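Local structure of glutaredoxin (Populus tremula x Populus tremuloides, 2E7P) at residues A17-A20 / P21-F25. The protein binds a glutathione-ligated [2Fe-2S] cluster and probably reduces low-molecular-weight and protein disulfides with electrons from glutathione. Numbering follows the deposited sequence.
Sequences ASSA and PVVVF
Phe25 of strand 22-26 reaches Ala17 in the last turn of helix 3-18, and Val23 packs against Ala20 in the loop that follows. The side-chain to side-chain contacts are mainly apolar. Phe25 meets Ala17 edge-on: Ala17 CB lies in the plane of the ring, 3.9 Å from Phe25 CE2. Val23 fills the inside of the turn with one branch. Its chi1 of 174° sets CG2 anti to the carbonyl carbon, 3.8 Å from Ala20 CB.

Backbone polar atoms border this apolar patch. Val23 CG2 comes 3.6 Å from Ala20 N and 3.8 Å from Ala17 O. Ala17 N sits at the ring edge, 3.8 Å from Phe25 CZ. No hydrogen bond joins the two segments. Ser19 OG hydrogen-bonds back to Leu16 O in the last turn of the helix; its bond to Lys48 NZ is weak.

With an alanine here in place of Phe25, a gap would probably open beside Ala17 CB, where the ring edge now lies. Val50 touches both Val23 and Phe25, while Phe78 backs Ala17. Where the first helix of this thioredoxin fold turns into its central sheet, the non-covalent contacts between these two segments are thus van der Waals packing, with the strand's backbone bonds going to neighbouring strands.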
ATOM      1  N   ALA C  17      -1.104 -17.283 -12.448  1.00 31.75           N
ATOM      2  CA  ALA C  17       0.345 -17.108 -12.209  1.00 31.73           C
ATOM      3  C   ALA C  17       1.231 -17.405 -13.426  1.00 31.81           C
ATOM      4  O   ALA C  17       2.345 -16.849 -13.565  1.00 30.55           O
ATOM      5  CB  ALA C  17       0.777 -17.959 -11.037  1.00 31.35           C
ATOM      6  N   SER C  18       0.733 -18.294 -14.291  1.00 32.24           N
ATOM      7  CA  SER C  18       1.433 -18.660 -15.527  1.00 33.03           C
ATOM      8  C   SER C  18       0.790 -18.018 -16.748  1.00 32.75           C
ATOM      9  O   SER C  18       1.238 -18.251 -17.864  1.00 33.61           O
ATOM     10  CB  SER C  18       1.449 -20.172 -15.697  1.00 33.22           C
ATOM     11  OG  SER C  18       2.343 -20.754 -14.773  1.00 34.93           O
ATOM     12  N   SER C  19      -0.237 -17.199 -16.536  1.00 32.38           N
ATOM     13  CA  SER C  19      -1.019 -16.626 -17.649  1.00 32.21           C
ATOM     14  C   SER C  19      -0.331 -15.544 -18.517  1.00 31.48           C
ATOM     15  O   SER C  19      -0.861 -15.152 -19.542  1.00 31.51           O
ATOM     16  CB  SER C  19      -2.374 -16.127 -17.148  1.00 32.41           C
ATOM     17  OG  SER C  19      -2.288 -14.928 -16.379  1.00 33.65           O
ATOM     18  N   ALA C  20       0.839 -15.062 -18.102  1.00 30.41           N
ATOM     19  CA  ALA C  20       1.566 -14.054 -18.878  1.00 28.55           C
ATOM     20  C   ALA C  20       3.014 -14.266 -18.562  1.00 27.77           C
ATOM     21  O   ALA C  20       3.321 -14.902 -17.567  1.00 28.29           O
ATOM     22  CB  ALA C  20       1.098 -12.627 -18.514  1.00 28.57           C
ATOM     23  N   PRO C  21       3.920 -13.810 -19.430  1.00 28.15           N
ATOM     24  CA  PRO C  21       5.350 -13.884 -19.089  1.00 28.17           C
ATOM     25  C   PRO C  21       5.703 -13.291 -17.707  1.00 27.28           C
ATOM     26  O   PRO C  21       6.548 -13.833 -17.010  1.00 28.44           O
ATOM     27  CB  PRO C  21       6.006 -13.081 -20.218  1.00 28.35           C
ATOM     28  CG  PRO C  21       5.095 -13.321 -21.403  1.00 28.40           C
ATOM     29  CD  PRO C  21       3.715 -13.225 -20.774  1.00 28.53           C
ATOM     30  N   VAL C  22       5.058 -12.193 -17.306  1.00 25.97           N
ATOM     31  CA  VAL C  22       5.243 -11.673 -15.949  1.00 24.05           C
ATOM     32  C   VAL C  22       3.875 -11.429 -15.339  1.00 23.74           C
ATOM     33  O   VAL C  22       2.986 -10.839 -15.956  1.00 23.71           O
ATOM     34  CB  VAL C  22       6.062 -10.379 -15.897  1.00 23.26           C
ATOM     35  CG1 VAL C  22       6.324  -9.938 -14.421  1.00 23.54           C
ATOM     36  CG2 VAL C  22       7.390 -10.524 -16.666  1.00 24.82           C
ATOM     37  N   VAL C  23       3.705 -11.888 -14.115  1.00 23.17           N
ATOM     38  CA  VAL C  23       2.424 -11.726 -13.437  1.00 22.95           C
ATOM     39  C   VAL C  23       2.670 -11.203 -12.023  1.00 22.58           C
ATOM     40  O   VAL C  23       3.499 -11.755 -11.256  1.00 22.49           O
ATOM     41  CB  VAL C  23       1.592 -13.045 -13.412  1.00 22.89           C
ATOM     42  CG1 VAL C  23       0.322 -12.851 -12.543  1.00 23.79           C
ATOM     43  CG2 VAL C  23       1.215 -13.491 -14.863  1.00 21.23           C
ATOM     44  N   VAL C  24       1.957 -10.136 -11.706  1.00 21.98           N
ATOM     45  CA  VAL C  24       2.029  -9.501 -10.383  1.00 22.20           C
ATOM     46  C   VAL C  24       0.658  -9.580  -9.709  1.00 21.76           C
ATOM     47  O   VAL C  24      -0.255  -8.885 -10.094  1.00 21.87           O
ATOM     48  CB  VAL C  24       2.480  -8.016 -10.484  1.00 21.30           C
ATOM     49  CG1 VAL C  24       2.572  -7.388  -9.110  1.00 24.55           C
ATOM     50  CG2 VAL C  24       3.859  -7.906 -11.162  1.00 21.21           C
ATOM     51  N   PHE C  25       0.523 -10.420  -8.695  1.00 22.44           N
ATOM     52  CA  PHE C  25      -0.625 -10.315  -7.775  1.00 22.26           C
ATOM     53  C   PHE C  25      -0.449  -9.106  -6.843  1.00 21.85           C
ATOM     54  O   PHE C  25       0.582  -8.928  -6.220  1.00 21.16           O
ATOM     55  CB  PHE C  25      -0.850 -11.629  -6.997  1.00 22.65           C
ATOM     56  CG  PHE C  25      -1.137 -12.821  -7.888  1.00 22.10           C
ATOM     57  CD1 PHE C  25      -2.436 -13.143  -8.257  1.00 22.74           C
ATOM     58  CD2 PHE C  25      -0.103 -13.629  -8.329  1.00 22.63           C
ATOM     59  CE1 PHE C  25      -2.710 -14.258  -9.035  1.00 21.68           C
ATOM     60  CE2 PHE C  25      -0.358 -14.728  -9.142  1.00 23.79           C
ATOM     61  CZ  PHE C  25      -1.675 -15.042  -9.487  1.00 24.13           C
TER